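Local coordinates for hypothetical protein (Yersinia pestis, PDB 3V4H), which probably serves as a ring-forming Hcp-family component of a type VI secretion system, whose stacked hexamers are thought to build the tube that carries effectors out of the cell, at residues W54-A59 with S76-C81; T126-T131 with I149-T154; M156-V161 with I173-D178. One frame throughout, in Å; residues are numbered along the deposited sequence. Where two conformers were deposited one is given.

Contact 1: residues W54-A59 with S76-C81; sequences WNWDVA and SVSDFC
Ser76 and Ala59 make a matched pair of backbone bonds: Ser76 N gives to Ala59 O and Ala59 N to Ser76 O, each 2.9 Å long. At the next residue the strands form a non-hydrogen-bonded pair, and Val77 lies alongside Val58, both side chains directed to the same face of the sheet. Val77 CG1 also sits 3.2 Å from Trp56 CZ2, at the edge of the indole and near its plane. The backbone of Ser78 makes two bonds to the opposite strand. Its N donates almost straight to Asp57 O (170° at the hydrogen), while its O receives Trp56 NE1 at 2.6 Å. That oxygen lies in the indole plane, but the NH reaches it from above the carbonyl plane. With CG anti to the backbone N (chi1 -173°), the Trp56 side chain extends so that its NH edge reaches this oxygen. Asp79 turns from the strand and bonds through OD2 to Thr131. The register has slipped by one residue when Phe80 arrives; its CE1 comes to 3.4 Å from CE3 of Trp54, rim to rim with planes 22° apart, and CD1 touches CB of Trp56. Cys81 restores pairing, its N and O both bonded to Asn55. Trp54, Trp56 and Phe80 thus form an aromatic cluster on an antiparallel sheet that strand 53-59 continues into a neighbouring subunit, consistent with the ring assembly of the Hcp family.

Contact 2: residues T126-T131 with I149-T154; sequences TDVIIT and IRFSFT
Ile129 and Ser152 face each other as a hydrogen-bonded antiparallel pair, Ser152 N reaching Ile129 O at 2.6 Å and Ile129 N returning to Ser152 O at 3.2 Å. The strand axes are 4.3 Å apart at their closest but strongly twisted, with N-to-C directions 137° apart. Thr131 N adds a bond to Arg150 O. Beyond the paired strands, at the Asp127 corner where the chain passes from one sheet to the other, Thr126 O accepts two hydrogens from one residue: Thr154 N and, 3.1 Å away and above the carbonyl plane, Thr154 OG1. With OG1 set between the backbone N and carbonyl carbon of Thr154 (chi1 46°), the hydroxyl comes within reach of Thr126 O. On the face of Ile130 and Phe151, Val128 CG1 leans obliquely against the phenyl ring, 3.4 Å from Phe151 CD1, and Ile130 CG2 meets Ile149 CG2 at 4.2 Å. Leu93 and Tyr96 of helix 90-99 cover Ile130, while Phe125 meets Phe151 edge-to-face. On the opposite face the CB atoms of Ile129 and Ser152 lie 3.8 Å apart. Residues 128-131 and 149-152 belong to a twisted beta hairpin whose apolar face packs into the core of the Hcp beta fold.

Contact 3: residues M156-V161 with I173-D178; sequences MTQDYV and ISANYD
Tyr160 and Ile173 lie side by side on one face of a regular antiparallel pair, so the tyrosine can be followed outward from the backbone. Its CB sits 3.9 Å from Ile173 O, the same oxygen that takes the hydrogen of Tyr160 N in an almost perfectly straight bond (179°). With CG anti to the backbone N (chi1 178°), the ring extends alongside the isoleucine, and CD2 meets Ile173 CD1 at 4.0 Å, the methyl lying near the ring plane, at its edge. Farther out, OH leaves the strand pair and makes a weak hydrogen bond to OE2 of Glu39 of a neighbouring subunit. Ile173 N answers by donating to Tyr160 O.

The same reciprocal pair of hydrogen bonds recurs at Gln158 with Ala175 and at Met156 with Tyr177. Between these pairs the alpha carbons draw nearer, and weaker CA-H...O contacts fill in, such as Ser174 CA to Gln158 O at 3.1 Å. On the face of Thr157 and Asp159, Ser174 OG donates to Asp159 OD1, modelled at a very short 2.4 Å, so the exact length is doubtful. The Thr157 hydroxyl simply touches the Asn176 methylene, OG1 to CB 3.6 Å.

The two faces therefore differ in character. Gln158, Ile173, Ala175 and Tyr177 pack against Pro91, Lys88, Ser95 and Leu98 of the neighbouring subunit, respectively, while the other face carries the polar Thr157, Asp159, Ser174 and Asn176. Six backbone bonds hold the hairpin together, and its mostly apolar face, edged by the hydroxyl of Tyr160, is turned to the subunit interface.

The three contacts follow one another along the chain, each closing before the next opens. Contacts 1 and 2, with centres about 11 Å apart, share the four-stranded sheet: strands 76-85 and 146-152 are neighbours there, joined by a probable hydrogen bond from Phe151 N to Phe80 O. Contact 3 belongs to the six-stranded sheet, its centre about 14 Å from that of contact 1 and 17 Å from that of contact 2. Among the places where the sheets meet, Trp56 packs on Met156 and Val77 on Tyr177. Strand 155-162 follows directly after 146-152, carrying the chain from one sheet to the other. Contacts 1 and 3 both touch a neighbouring subunit, so both sheets contribute to assembly.

Contact 1: residues W54-A59 with S76-C81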
loop_
_atom_site.group_PDB
_atom_site.type_symbol
_atom_site.label_atom_id
_atom_site.label_comp_id
_atom_site.label_asym_id
_atom_site.label_seq_id
_atom_site.Cartn_x
_atom_site.Cartn_y
_atom_site.Cartn_z
ATOM N N TRP A 54 -7.847 -2.615 -19.741
ATOM C CA TRP A 54 -9.277 -2.319 -19.602
ATOM C C TRP A 54 -9.895 -2.972 -18.425
ATOM O O TRP A 54 -9.369 -3.919 -17.885
ATOM C CB TRP A 54 -10.058 -2.749 -20.869
ATOM C CG TRP A 54 -10.057 -4.228 -21.095
ATOM C CD1 TRP A 54 -9.005 -5.015 -21.543
ATOM C CD2 TRP A 54 -11.154 -5.166 -20.871
ATOM N NE1 TRP A 54 -9.379 -6.318 -21.598
ATOM C CE2 TRP A 54 -10.653 -6.474 -21.218
ATOM C CE3 TRP A 54 -12.453 -5.043 -20.456
ATOM C CZ2 TRP A 54 -11.449 -7.620 -21.127
ATOM C CZ3 TRP A 54 -13.257 -6.198 -20.374
ATOM C CH2 TRP A 54 -12.776 -7.434 -20.709
ATOM N N ASN A 55 -11.085 -2.513 -18.029
ATOM C CA ASN A 55 -11.790 -3.210 -17.025
ATOM C C ASN A 55 -13.229 -2.714 -17.017
ATOM O O ASN A 55 -13.501 -1.714 -17.651
ATOM C CB ASN A 55 -11.124 -3.062 -15.658
ATOM C CG ASN A 55 -11.076 -1.622 -15.204
ATOM O OD1 ASN A 55 -12.097 -1.041 -14.836
ATOM N ND2 ASN A 55 -9.897 -1.043 -15.241
ATOM N N TRP A 56 -14.111 -3.519 -16.432
ATOM C CA TRP A 56 -15.551 -3.291 -16.434
ATOM C C TRP A 56 -16.158 -4.221 -15.440
ATOM O O TRP A 56 -15.729 -5.391 -15.316
ATOM C CB TRP A 56 -16.129 -3.637 -17.816
ATOM C CG TRP A 56 -17.558 -3.244 -17.899
ATOM C CD1 TRP A 56 -18.116 -2.060 -17.466
ATOM C CD2 TRP A 56 -18.688 -4.043 -18.391
ATOM N NE1 TRP A 56 -19.473 -2.058 -17.670
ATOM C CE2 TRP A 56 -19.875 -3.230 -18.207
ATOM C CE3 TRP A 56 -18.819 -5.297 -18.949
ATOM C CZ2 TRP A 56 -21.143 -3.671 -18.584
ATOM C CZ3 TRP A 56 -20.101 -5.747 -19.308
ATOM C CH2 TRP A 56 -21.232 -4.936 -19.145
ATOM N N ASP A 57 -17.119 -3.751 -14.674
ATOM C CA ASP A 57 -17.837 -4.677 -13.791
ATOM C C ASP A 57 -19.285 -4.387 -13.563
ATOM O O ASP A 57 -19.759 -3.316 -13.793
ATOM C CB ASP A 57 -17.176 -4.808 -12.449
ATOM C CG ASP A 57 -17.123 -3.540 -11.735
ATOM O OD1 ASP A 57 -17.544 -2.568 -12.353
ATOM O OD2 ASP A 57 -16.631 -3.545 -10.574
ATOM N N VAL A 58 -19.931 -5.416 -13.051
ATOM C CA VAL A 58 -21.326 -5.480 -12.839
ATOM C C VAL A 58 -21.516 -6.230 -11.527
ATOM O O VAL A 58 -20.859 -7.266 -11.263
ATOM C CB VAL A 58 -21.941 -6.258 -14.019
ATOM C CG1 VAL A 58 -23.297 -6.796 -13.666
ATOM C CG2 VAL A 58 -21.976 -5.385 -15.270
ATOM N N ALA A 59 -22.424 -5.720 -10.716
ATOM C CA ALA A 59 -22.662 -6.249 -9.388
ATOM C C ALA A 59 -24.150 -6.192 -9.074
ATOM O O ALA A 59 -24.857 -5.281 -9.514
ATOM C CB ALA A 59 -21.879 -5.446 -8.363
ATOM N N SER A 76 -26.047 -3.078 -10.890
ATOM C CA SER A 76 -25.167 -1.904 -10.971
ATOM C C SER A 76 -24.031 -2.220 -11.931
ATOM O O SER A 76 -23.236 -3.144 -11.674
ATOM C CB SER A 76 -24.567 -1.535 -9.601
ATOM O OG SER A 76 -25.521 -0.813 -8.822
ATOM N N VAL A 77 -23.968 -1.439 -13.010
ATOM C CA VAL A 77 -23.121 -1.687 -14.158
ATOM C C VAL A 77 -22.104 -0.558 -14.268
ATOM O O VAL A 77 -22.493 0.562 -14.480
ATOM C CB VAL A 77 -23.966 -1.696 -15.442
ATOM C CG1 VAL A 77 -23.113 -1.988 -16.658
ATOM C CG2 VAL A 77 -25.105 -2.711 -15.324
ATOM N N SER A 78 -20.806 -0.853 -14.176
ATOM C CA SER A 78 -19.816 0.235 -14.211
ATOM C C SER A 78 -19.576 0.831 -15.615
ATOM O O SER A 78 -20.017 0.287 -16.630
ATOM C CB SER A 78 -18.510 -0.189 -13.537
ATOM O OG SER A 78 -17.714 -1.050 -14.387
ATOM N N ASP A 79 -18.903 1.980 -15.649
ATOM C CA ASP A 79 -18.442 2.598 -16.875
ATOM C C ASP A 79 -17.459 1.625 -17.428
ATOM O O ASP A 79 -16.868 0.934 -16.646
ATOM C CB ASP A 79 -17.690 3.906 -16.553
ATOM C CG ASP A 79 -18.646 5.062 -16.251
ATOM O OD1 ASP A 79 -19.833 4.894 -16.501
ATOM O OD2 ASP A 79 -18.206 6.140 -15.800
ATOM N N PHE A 80 -17.336 1.509 -18.740
ATOM C CA PHE A 80 -16.217 0.727 -19.352
ATOM C C PHE A 80 -15.037 1.651 -19.263
ATOM O O PHE A 80 -15.211 2.864 -19.385
ATOM C CB PHE A 80 -16.510 0.352 -20.810
ATOM C CG PHE A 80 -15.536 -0.655 -21.401
ATOM C CD1 PHE A 80 -15.674 -2.015 -21.170
ATOM C CD2 PHE A 80 -14.499 -0.221 -22.179
ATOM C CE1 PHE A 80 -14.804 -2.904 -21.745
ATOM C CE2 PHE A 80 -13.623 -1.119 -22.747
ATOM C CZ PHE A 80 -13.758 -2.448 -22.501
ATOM N N CYS A 81 -13.859 1.059 -18.980
ATOM C CA CYS A 81 -12.577 1.727 -18.787
ATOM C C CYS A 81 -11.569 1.128 -19.760
ATOM O O CYS A 81 -11.566 -0.108 -19.966
ATOM C CB CYS A 81 -12.023 1.462 -17.364
ATOM S SG CYS A 81 -12.837 2.392 -16.021
#

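Contact 2: residues T126-T131 with I149-T154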
loop_
_atom_site.group_PDB
_atom_site.type_symbol
_atom_site.label_atom_id
_atom_site.label_comp_id
_atom_site.label_asym_id
_atom_site.label_seq_id
_atom_site.Cartn_x
_atom_site.Cartn_y
_atom_site.Cartn_z
ATOM N N THR A 126 -23.658 0.871 -27.203
ATOM C CA THR A 126 -24.510 1.830 -27.867
ATOM C C THR A 126 -24.773 3.063 -27.030
ATOM O O THR A 126 -24.971 2.957 -25.821
ATOM C CB THR A 126 -25.870 1.208 -28.155
ATOM O OG1 THR A 126 -25.667 0.182 -29.105
ATOM C CG2 THR A 126 -26.859 2.234 -28.734
ATOM N N ASP A 127 -24.797 4.218 -27.705
ATOM C CA ASP A 127 -25.072 5.497 -27.090
ATOM C C ASP A 127 -24.114 5.784 -25.939
ATOM O O ASP A 127 -24.515 5.811 -24.776
ATOM C CB ASP A 127 -26.514 5.536 -26.606
ATOM C CG ASP A 127 -27.001 6.918 -26.392
ATOM O OD1 ASP A 127 -26.431 7.845 -27.010
ATOM O OD2 ASP A 127 -27.964 7.084 -25.616
ATOM N N VAL A 128 -22.858 6.041 -26.301
ATOM C CA VAL A 128 -21.750 6.180 -25.351
ATOM C C VAL A 128 -21.470 7.653 -25.010
ATOM O O VAL A 128 -21.564 8.533 -25.884
ATOM C CB VAL A 128 -20.474 5.548 -25.932
ATOM C CG1 VAL A 128 -19.257 5.933 -25.095
ATOM C CG2 VAL A 128 -20.623 4.028 -26.013
ATOM N N ILE A 129 -21.194 7.920 -23.739
ATOM C CA ILE A 129 -20.768 9.247 -23.278
ATOM C C ILE A 129 -19.462 9.077 -22.515
ATOM O O ILE A 129 -19.337 8.189 -21.678
ATOM C CB ILE A 129 -21.806 9.905 -22.366
ATOM C CG1 ILE A 129 -23.108 10.127 -23.143
ATOM C CG2 ILE A 129 -21.278 11.225 -21.799
ATOM C CD1 ILE A 129 -24.238 10.674 -22.305
ATOM N N ILE A 130 -18.483 9.902 -22.851
ATOM C CA ILE A 130 -17.176 9.853 -22.248
ATOM C C ILE A 130 -17.247 10.591 -20.946
ATOM O O ILE A 130 -17.498 11.781 -20.919
ATOM C CB ILE A 130 -16.110 10.411 -23.190
ATOM C CG1 ILE A 130 -16.088 9.552 -24.455
ATOM C CG2 ILE A 130 -14.707 10.358 -22.544
ATOM C CD1 ILE A 130 -15.296 10.182 -25.564
ATOM N N THR A 131 -17.078 9.845 -19.864
ATOM C CA THR A 131 -17.284 10.324 -18.500
ATOM C C THR A 131 -15.988 10.741 -17.795
ATOM O O THR A 131 -16.031 11.467 -16.795
ATOM C CB THR A 131 -17.871 9.194 -17.686
ATOM O OG1 THR A 131 -16.998 8.043 -17.827
ATOM C CG2 THR A 131 -19.258 8.878 -18.220
ATOM N N ILE A 149 -9.503 6.190 -20.313
ATOM C CA ILE A 149 -10.826 6.668 -20.732
ATOM C C ILE A 149 -11.864 5.725 -20.113
ATOM O O ILE A 149 -11.661 4.485 -20.123
ATOM C CB ILE A 149 -10.911 6.729 -22.261
ATOM C CG1 ILE A 149 -10.064 7.908 -22.758
ATOM C CG2 ILE A 149 -12.359 6.902 -22.721
ATOM C CD1 ILE A 149 -9.317 7.616 -24.031
ATOM N N ARG A 150 -12.851 6.335 -19.451
ATOM C CA ARG A 150 -14.070 5.698 -18.991
ATOM C C ARG A 150 -15.276 6.237 -19.738
ATOM O O ARG A 150 -15.298 7.414 -20.093
ATOM C CB ARG A 150 -14.301 6.014 -17.534
ATOM C CG ARG A 150 -13.088 5.662 -16.729
ATOM C CD ARG A 150 -13.368 5.575 -15.257
ATOM N NE ARG A 150 -12.123 5.252 -14.565
ATOM C CZ ARG A 150 -12.013 5.107 -13.254
ATOM N NH1 ARG A 150 -13.075 5.255 -12.466
ATOM N NH2 ARG A 150 -10.830 4.810 -12.731
ATOM N N PHE A 151 -16.267 5.390 -19.988
ATOM C CA PHE A 151 -17.487 5.845 -20.693
ATOM C C PHE A 151 -18.778 5.177 -20.262
ATOM O O PHE A 151 -18.791 4.045 -19.758
ATOM C CB PHE A 151 -17.323 5.799 -22.223
ATOM C CG PHE A 151 -17.061 4.416 -22.818
ATOM C CD1 PHE A 151 -18.080 3.505 -22.990
ATOM C CD2 PHE A 151 -15.819 4.092 -23.306
ATOM C CE1 PHE A 151 -17.859 2.284 -23.602
ATOM C CE2 PHE A 151 -15.578 2.864 -23.911
ATOM C CZ PHE A 151 -16.615 1.971 -24.072
ATOM N N SER A 152 -19.843 5.957 -20.393
ATOM C CA SER A 152 -21.236 5.555 -20.183
ATOM C C SER A 152 -21.774 4.808 -21.366
ATOM O O SER A 152 -21.274 5.020 -22.455
ATOM C CB SER A 152 -22.097 6.809 -20.138
ATOM O OG SER A 152 -22.545 6.945 -18.847
ATOM N N PHE A 153 -22.845 4.020 -21.177
ATOM C CA PHE A 153 -23.571 3.442 -22.316
ATOM C C PHE A 153 -24.992 3.008 -21.921
ATOM O O PHE A 153 -25.294 2.754 -20.751
ATOM C CB PHE A 153 -22.768 2.299 -22.978
ATOM C CG PHE A 153 -22.353 1.221 -22.020
ATOM C CD1 PHE A 153 -23.192 0.134 -21.758
ATOM C CD2 PHE A 153 -21.155 1.309 -21.341
ATOM C CE1 PHE A 153 -22.844 -0.838 -20.842
ATOM C CE2 PHE A 153 -20.768 0.319 -20.444
ATOM C CZ PHE A 153 -21.602 -0.746 -20.188
ATOM N N THR A 154 -25.903 2.996 -22.887
ATOM C CA THR A 154 -27.273 2.590 -22.600
ATOM C C THR A 154 -27.505 1.108 -22.874
ATOM O O THR A 154 -28.353 0.508 -22.245
ATOM C CB THR A 154 -28.275 3.482 -23.360
ATOM O OG1 THR A 154 -27.830 3.613 -24.712
ATOM C CG2 THR A 154 -28.317 4.864 -22.718
#

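Contact 3: residues M156-V161 with I173-D178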
loop_
_atom_site.group_PDB
_atom_site.type_symbol
_atom_site.label_atom_id
_atom_site.label_comp_id
_atom_site.label_asym_id
_atom_site.label_seq_id
_atom_site.Cartn_x
_atom_site.Cartn_y
_atom_site.Cartn_z
ATOM N N MET A 156 -25.309 -2.750 -24.277
ATOM C CA MET A 156 -24.116 -3.445 -24.743
ATOM C C MET A 156 -24.436 -4.862 -25.187
ATOM O O MET A 156 -25.384 -5.457 -24.709
ATOM C CB MET A 156 -23.058 -3.497 -23.617
ATOM C CG MET A 156 -23.415 -4.286 -22.358
ATOM S SD MET A 156 -23.235 -6.086 -22.476
ATOM C CE MET A 156 -21.636 -6.175 -23.210
ATOM N N THR A 157 -23.589 -5.421 -26.046
ATOM C CA THR A 157 -23.634 -6.836 -26.389
ATOM C C THR A 157 -22.257 -7.417 -26.188
ATOM O O THR A 157 -21.271 -6.770 -26.541
ATOM C CB THR A 157 -24.073 -7.005 -27.837
ATOM O OG1 THR A 157 -25.490 -6.749 -27.918
ATOM C CG2 THR A 157 -23.822 -8.419 -28.340
ATOM N N GLN A 158 -22.167 -8.615 -25.613
ATOM C CA GLN A 158 -20.874 -9.271 -25.485
ATOM C C GLN A 158 -20.959 -10.600 -26.178
ATOM O O GLN A 158 -21.833 -11.413 -25.846
ATOM C CB GLN A 158 -20.527 -9.454 -23.989
ATOM C CG GLN A 158 -19.236 -10.170 -23.693
ATOM C CD GLN A 158 -19.177 -10.665 -22.245
ATOM O OE1 GLN A 158 -20.057 -11.388 -21.796
ATOM N NE2 GLN A 158 -18.162 -10.250 -21.521
ATOM N N ASP A 159 -20.056 -10.822 -27.135
ATOM C CA ASP A 159 -19.974 -12.080 -27.881
ATOM C C ASP A 159 -18.654 -12.767 -27.642
ATOM O O ASP A 159 -17.588 -12.153 -27.832
ATOM C CB ASP A 159 -20.067 -11.829 -29.378
ATOM C CG ASP A 159 -21.430 -11.274 -29.826
ATOM O OD1 ASP A 159 -22.503 -11.738 -29.390
ATOM O OD2 ASP A 159 -21.403 -10.344 -30.639
ATOM N N TYR A 160 -18.704 -14.025 -27.220
ATOM C CA TYR A 160 -17.514 -14.850 -27.127
ATOM C C TYR A 160 -17.572 -15.942 -28.205
ATOM O O TYR A 160 -18.561 -16.711 -28.304
ATOM C CB TYR A 160 -17.468 -15.454 -25.701
ATOM C CG TYR A 160 -16.302 -16.384 -25.485
ATOM C CD1 TYR A 160 -15.121 -15.909 -24.978
ATOM C CD2 TYR A 160 -16.381 -17.742 -25.808
ATOM C CE1 TYR A 160 -14.025 -16.731 -24.839
ATOM C CE2 TYR A 160 -15.279 -18.583 -25.666
ATOM C CZ TYR A 160 -14.100 -18.045 -25.149
ATOM O OH TYR A 160 -12.973 -18.834 -24.948
ATOM N N VAL A 161 -16.532 -16.013 -29.006
ATOM C CA VAL A 161 -16.519 -16.809 -30.198
ATOM C C VAL A 161 -15.689 -18.051 -29.893
ATOM O O VAL A 161 -14.551 -17.920 -29.477
ATOM C CB VAL A 161 -15.888 -15.992 -31.363
ATOM C CG1 VAL A 161 -15.700 -16.857 -32.602
ATOM C CG2 VAL A 161 -16.723 -14.744 -31.704
ATOM N N ILE A 173 -21.277 -17.399 -28.053
ATOM C CA ILE A 173 -22.154 -17.254 -26.883
ATOM C C ILE A 173 -22.257 -15.791 -26.581
ATOM O O ILE A 173 -21.259 -15.117 -26.468
ATOM C CB ILE A 173 -21.630 -17.913 -25.584
ATOM C CG1 ILE A 173 -21.360 -19.373 -25.844
ATOM C CG2 ILE A 173 -22.690 -17.771 -24.469
ATOM C CD1 ILE A 173 -19.887 -19.639 -26.018
ATOM N N SER A 174 -23.455 -15.328 -26.299
ATOM C CA SER A 174 -23.680 -13.913 -26.220
ATOM C C SER A 174 -24.501 -13.554 -25.011
ATOM O O SER A 174 -25.318 -14.346 -24.505
ATOM C CB SER A 174 -24.527 -13.488 -27.434
ATOM O OG SER A 174 -23.799 -13.610 -28.621
ATOM N N ALA A 175 -24.353 -12.310 -24.620
ATOM C CA ALA A 175 -25.151 -11.753 -23.582
ATOM C C ALA A 175 -25.422 -10.377 -24.105
ATOM O O ALA A 175 -24.623 -9.852 -24.875
ATOM C CB ALA A 175 -24.355 -11.691 -22.291
ATOM N N ASN A 176 -26.532 -9.792 -23.705
ATOM C CA ASN A 176 -26.760 -8.397 -24.000
ATOM C C ASN A 176 -27.485 -7.727 -22.842
ATOM O O ASN A 176 -28.044 -8.402 -21.977
ATOM C CB ASN A 176 -27.515 -8.247 -25.321
ATOM C CG ASN A 176 -28.949 -8.679 -25.220
ATOM O OD1 ASN A 176 -29.859 -7.847 -25.301
ATOM N ND2 ASN A 176 -29.175 -9.979 -25.010
ATOM N N TYR A 177 -27.454 -6.403 -22.787
ATOM C CA TYR A 177 -28.117 -5.698 -21.680
ATOM C C TYR A 177 -28.468 -4.287 -22.083
ATOM O O TYR A 177 -27.785 -3.660 -22.887
ATOM C CB TYR A 177 -27.242 -5.702 -20.405
ATOM C CG TYR A 177 -27.811 -4.913 -19.243
ATOM C CD1 TYR A 177 -28.852 -5.422 -18.456
ATOM C CD2 TYR A 177 -27.326 -3.631 -18.953
ATOM C CE1 TYR A 177 -29.372 -4.680 -17.411
ATOM C CE2 TYR A 177 -27.837 -2.881 -17.919
ATOM C CZ TYR A 177 -28.861 -3.400 -17.157
ATOM O OH TYR A 177 -29.336 -2.610 -16.142
ATOM N N ASP A 178 -29.527 -3.791 -21.469
ATOM C CA ASP A 178 -30.101 -2.530 -21.830
ATOM C C ASP A 178 -30.452 -1.812 -20.550
ATOM O O ASP A 178 -31.205 -2.354 -19.734
ATOM C CB ASP A 178 -31.359 -2.810 -22.618
ATOM C CG ASP A 178 -31.879 -1.601 -23.330
ATOM O OD1 ASP A 178 -32.115 -1.736 -24.547
ATOM O OD2 ASP A 178 -32.052 -0.532 -22.686
#